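PDB 4HJ7: protection of telomeres protein 1 from Schizosaccharomyces pombe, which binds single-stranded telomeric DNA, protects the 3' overhang at chromosome ends and regulates telomerase and telomere length. Local coordinates for residues P13-S18 and N93-I98. The protein carries 1 engineered substitution. Residues are numbered along the deposited sequence; the frame is centred on the assembly and turned at random.
Sequences PHQRCS and NVRTKI. With nucleotides of chain B.
Cys17 and Val94 form the one hydrogen-bonded antiparallel pair between 13-18 and 93-98, and they illustrate how an OB-fold barrel closes along a short seam that side chains then extend. Cys17 N reaches Val94 O at 3.0 Å and Val94 N returns to Cys17 O at 2.9 Å. Asn93 also faces Cys17, making a G1 beta bulge, and its backbone N is taken up by Ser18 OG at 2.9 Å in a fairly straight bond. Arg16 runs alongside Asn93 in the same direction: with CG anti to the backbone N (chi1 163°), its CG and CD lie against Asn93 CA and CB. A bend at chi3 then brings NH1 to Asn93 OD1 at 2.7 Å, tilted from the carbonyl plane, with guanidinium and amide planes 60° apart. Beyond the paired residues, Thr96 takes over. A chi1 of 55° tucks OG1 between its own N and C, which presents it to His14 N at 2.9 Å. The Arg95 chain curls back, laying one guanidinium face over the backbone at His14 CA and Gln15 N; a water bonded to Arg16 N lies at its edge. Farther along, Ile98 CD1 meets Pro13 CG at 3.7 Å, while its CG1 approaches His14 CE1. Lys97, whose CB points away from 13-18, donates from NZ to O6 of DG2 of chain B at 2.9 Å, so this strand also contributes to DNA binding. Val94 and Thr96 rest on strand 104-108, the sheet partner of 94-98, whereas 13-18 leads into the long strand 17-28.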
ATOM      1  N   PRO A  13      10.289  -9.343   1.916  1.00 27.99           N
ATOM      2  CA  PRO A  13      10.527  -9.197   0.481  1.00 27.25           C
ATOM      3  C   PRO A  13      10.352 -10.519  -0.272  1.00 25.72           C
ATOM      4  O   PRO A  13      10.656 -11.596   0.247  1.00 23.47           O
ATOM      5  CB  PRO A  13      11.990  -8.730   0.413  1.00 27.59           C
ATOM      6  CG  PRO A  13      12.267  -8.149   1.760  1.00 31.05           C
ATOM      7  CD  PRO A  13      11.450  -8.935   2.724  1.00 28.94           C
ATOM      8  N   HIS A  14       9.842 -10.429  -1.496  1.00 23.04           N
ATOM      9  CA  HIS A  14       9.913 -11.545  -2.431  1.00 18.50           C
ATOM     10  C   HIS A  14       9.015 -12.705  -2.018  1.00 24.25           C
ATOM     11  O   HIS A  14       9.354 -13.870  -2.222  1.00 25.54           O
ATOM     12  CB  HIS A  14      11.372 -12.006  -2.565  1.00 17.42           C
ATOM     13  CG  HIS A  14      12.325 -10.890  -2.853  1.00 20.13           C
ATOM     14  ND1 HIS A  14      13.408 -10.604  -2.046  1.00 18.57           N
ATOM     15  CD2 HIS A  14      12.361  -9.990  -3.863  1.00 17.81           C
ATOM     16  CE1 HIS A  14      14.068  -9.578  -2.550  1.00 21.52           C
ATOM     17  NE2 HIS A  14      13.453  -9.182  -3.650  1.00 19.98           N
ATOM     18  N   GLN A  15       7.879 -12.388  -1.410  1.00 19.29           N
ATOM     19  CA  GLN A  15       6.886 -13.403  -1.103  1.00 24.36           C
ATOM     20  C   GLN A  15       5.538 -12.817  -1.464  1.00 26.88           C
ATOM     21  O   GLN A  15       5.308 -11.630  -1.255  1.00 27.43           O
ATOM     22  CB  GLN A  15       6.916 -13.782   0.382  1.00 26.25           C
ATOM     23  CG  GLN A  15       8.200 -14.476   0.854  1.00 41.39           C
ATOM     24  CD  GLN A  15       8.357 -15.910   0.328  1.00 46.78           C
ATOM     25  OE1 GLN A  15       8.322 -16.160  -0.886  1.00 45.09           O
ATOM     26  NE2 GLN A  15       8.547 -16.857   1.250  1.00 47.05           N
ATOM     27  N   ARG A  16       4.661 -13.638  -2.022  1.00 19.06           N
ATOM     28  CA  ARG A  16       3.305 -13.212  -2.307  1.00 21.42           C
ATOM     29  C   ARG A  16       2.613 -12.976  -0.969  1.00 21.70           C
ATOM     30  O   ARG A  16       2.791 -13.760  -0.031  1.00 24.03           O
ATOM     31  CB  ARG A  16       2.595 -14.302  -3.116  1.00 27.69           C
ATOM     32  CG  ARG A  16       1.089 -14.207  -3.168  1.00 29.13           C
ATOM     33  CD  ARG A  16       0.466 -15.352  -3.988  1.00 37.28           C
ATOM     34  NE  ARG A  16       0.685 -16.662  -3.376  1.00 35.62           N
ATOM     35  CZ  ARG A  16      -0.031 -17.147  -2.363  1.00 45.48           C
ATOM     36  NH1 ARG A  16      -1.021 -16.432  -1.838  1.00 43.53           N
ATOM     37  NH2 ARG A  16       0.242 -18.348  -1.867  1.00 42.87           N
ATOM     38  N   CYS A  17       1.849 -11.887  -0.866  1.00 20.52           N
ATOM     39  CA  CYS A  17       1.141 -11.584   0.381  1.00 18.71           C
ATOM     40  C   CYS A  17      -0.194 -10.901   0.144  1.00 15.28           C
ATOM     41  O   CYS A  17      -0.473 -10.427  -0.956  1.00 15.99           O
ATOM     42  CB  CYS A  17       2.000 -10.708   1.302  1.00 21.26           C
ATOM     43  SG  CYS A  17       2.418  -9.075   0.634  1.00 23.95           S
ATOM     44  N   SER A  18      -1.002 -10.854   1.200  1.00 16.08           N
ATOM     45  CA  SER A  18      -2.335 -10.263   1.163  1.00 19.08           C
ATOM     46  C   SER A  18      -2.509  -9.434   2.423  1.00 14.80           C
ATOM     47  O   SER A  18      -2.093  -9.855   3.488  1.00 17.58           O
ATOM     48  CB  SER A  18      -3.417 -11.350   1.101  1.00 20.14           C
ATOM     49  OG  SER A  18      -3.335 -12.095  -0.112  1.00 16.44           O
ATOM     50  N   ASN A  93      -2.558 -11.462  -2.872  1.00 16.47           N
ATOM     51  CA  ASN A  93      -1.575 -12.191  -3.669  1.00 18.73           C
ATOM     52  C   ASN A  93      -0.676 -11.271  -4.477  1.00 19.83           C
ATOM     53  O   ASN A  93      -0.332 -11.569  -5.620  1.00 17.46           O
ATOM     54  CB  ASN A  93      -2.299 -13.180  -4.586  1.00 20.11           C
ATOM     55  CG  ASN A  93      -3.227 -14.087  -3.811  1.00 23.22           C
ATOM     56  OD1 ASN A  93      -2.833 -14.654  -2.795  1.00 20.46           O
ATOM     57  ND2 ASN A  93      -4.474 -14.201  -4.260  1.00 23.78           N
ATOM     58  N   VAL A  94      -0.307 -10.142  -3.880  1.00 17.08           N
ATOM     59  CA  VAL A  94       0.571  -9.185  -4.539  1.00 18.83           C
ATOM     60  C   VAL A  94       2.033  -9.509  -4.232  1.00 19.46           C
ATOM     61  O   VAL A  94       2.327 -10.139  -3.230  1.00 21.01           O
ATOM     62  CB  VAL A  94       0.228  -7.752  -4.119  1.00 17.29           C
ATOM     63  CG1 VAL A  94      -1.195  -7.418  -4.569  1.00 17.15           C
ATOM     64  CG2 VAL A  94       0.335  -7.590  -2.610  1.00 15.08           C
ATOM     65  N   ARG A  95       2.946  -9.109  -5.111  1.00 18.06           N
ATOM     66  CA  ARG A  95       4.364  -9.396  -4.888  1.00 19.07           C
ATOM     67  C   ARG A  95       5.098  -8.183  -4.313  1.00 19.69           C
ATOM     68  O   ARG A  95       4.660  -7.049  -4.483  1.00 17.35           O
ATOM     69  CB  ARG A  95       5.034  -9.859  -6.191  1.00 25.68           C
ATOM     70  CG  ARG A  95       4.727 -11.309  -6.597  1.00 36.69           C
ATOM     71  CD  ARG A  95       5.493 -12.344  -5.749  1.00 38.73           C
ATOM     72  NE  ARG A  95       6.951 -12.209  -5.853  1.00 39.79           N
ATOM     73  CZ  ARG A  95       7.828 -13.061  -5.320  1.00 38.10           C
ATOM     74  NH1 ARG A  95       7.384 -14.122  -4.649  1.00 25.17           N
ATOM     75  NH2 ARG A  95       9.148 -12.859  -5.461  1.00 21.45           N
ATOM     76  N   THR A  96       6.204  -8.432  -3.618  1.00 15.28           N
ATOM     77  CA  THR A  96       7.038  -7.347  -3.115  1.00 16.90           C
ATOM     78  C   THR A  96       8.448  -7.489  -3.652  1.00 18.90           C
ATOM     79  O   THR A  96       8.907  -8.592  -3.953  1.00 19.34           O
ATOM     80  CB  THR A  96       7.108  -7.349  -1.586  1.00 22.67           C
ATOM     81  OG1 THR A  96       7.549  -8.634  -1.141  1.00 24.85           O
ATOM     82  CG2 THR A  96       5.741  -7.051  -0.974  1.00 24.61           C
ATOM     83  N   LYS A  97       9.139  -6.366  -3.789  1.00 16.02           N
ATOM     84  CA  LYS A  97      10.518  -6.401  -4.232  1.00 16.92           C
ATOM     85  C   LYS A  97      11.327  -5.405  -3.422  1.00 19.42           C
ATOM     86  O   LYS A  97      10.775  -4.674  -2.588  1.00 19.39           O
ATOM     87  CB  LYS A  97      10.603  -6.049  -5.720  1.00 18.39           C
ATOM     88  CG  LYS A  97      10.034  -4.672  -6.043  1.00 22.30           C
ATOM     89  CD  LYS A  97      10.313  -4.261  -7.480  1.00 28.07           C
ATOM     90  CE  LYS A  97      11.768  -3.887  -7.661  1.00 21.22           C
ATOM     91  NZ  LYS A  97      11.969  -3.105  -8.893  1.00 29.41           N
ATOM     92  N   ILE A  98      12.635  -5.384  -3.665  1.00 12.78           N
ATOM     93  CA  ILE A  98      13.525  -4.420  -3.024  1.00 16.86           C
ATOM     94  C   ILE A  98      14.059  -3.466  -4.074  1.00 18.55           C
ATOM     95  O   ILE A  98      14.573  -3.909  -5.107  1.00 20.28           O
ATOM     96  CB  ILE A  98      14.709  -5.122  -2.339  1.00 20.27           C
ATOM     97  CG1 ILE A  98      14.213  -5.980  -1.179  1.00 19.11           C
ATOM     98  CG2 ILE A  98      15.728  -4.085  -1.845  1.00 18.78           C
ATOM     99  CD1 ILE A  98      13.642  -5.183  -0.058  1.00 24.78           C
TER
ATOM    100  P    DG B   2      12.416   1.319 -17.240  1.00 28.04           P
ATOM    101  OP1  DG B   2      12.470   2.042 -18.530  1.00 29.28           O
ATOM    102  OP2  DG B   2      13.616   0.640 -16.712  1.00 27.89           O
ATOM    103  O5'  DG B   2      11.892   2.349 -16.132  1.00 28.12           O
ATOM    104  C5'  DG B   2      10.829   3.245 -16.473  1.00 24.11           C
ATOM    105  C4'  DG B   2      10.542   4.145 -15.280  1.00 26.94           C
ATOM    106  O4'  DG B   2       9.552   3.559 -14.400  1.00 26.19           O
ATOM    107  C3'  DG B   2      11.767   4.392 -14.403  1.00 26.97           C
ATOM    108  O3'  DG B   2      12.387   5.586 -14.843  1.00 27.36           O
ATOM    109  C2'  DG B   2      11.199   4.587 -13.004  1.00 23.88           C
ATOM    110  C1'  DG B   2       9.925   3.756 -13.038  1.00 25.59           C
ATOM    111  N9   DG B   2      10.038   2.435 -12.440  1.00 25.29           N
ATOM    112  C8   DG B   2      10.371   1.270 -13.084  1.00 25.47           C
ATOM    113  N7   DG B   2      10.378   0.229 -12.303  1.00 25.47           N
ATOM    114  C5   DG B   2      10.019   0.739 -11.056  1.00 24.72           C
ATOM    115  C6   DG B   2       9.858   0.089  -9.808  1.00 19.58           C
ATOM    116  O6   DG B   2       9.991  -1.118  -9.541  1.00 18.19           O
ATOM    117  N1   DG B   2       9.494   0.986  -8.798  1.00 18.80           N
ATOM    118  C2   DG B   2       9.308   2.337  -8.976  1.00 20.77           C
ATOM    119  N2   DG B   2       8.970   3.042  -7.887  1.00 17.95           N
ATOM    120  N3   DG B   2       9.450   2.957 -10.147  1.00 21.68           N
ATOM    121  C4   DG B   2       9.806   2.096 -11.130  1.00 22.23           C
TER
HETATM  122  O   HOH W   1       5.387 -15.933  -3.022  1.00 34.43           O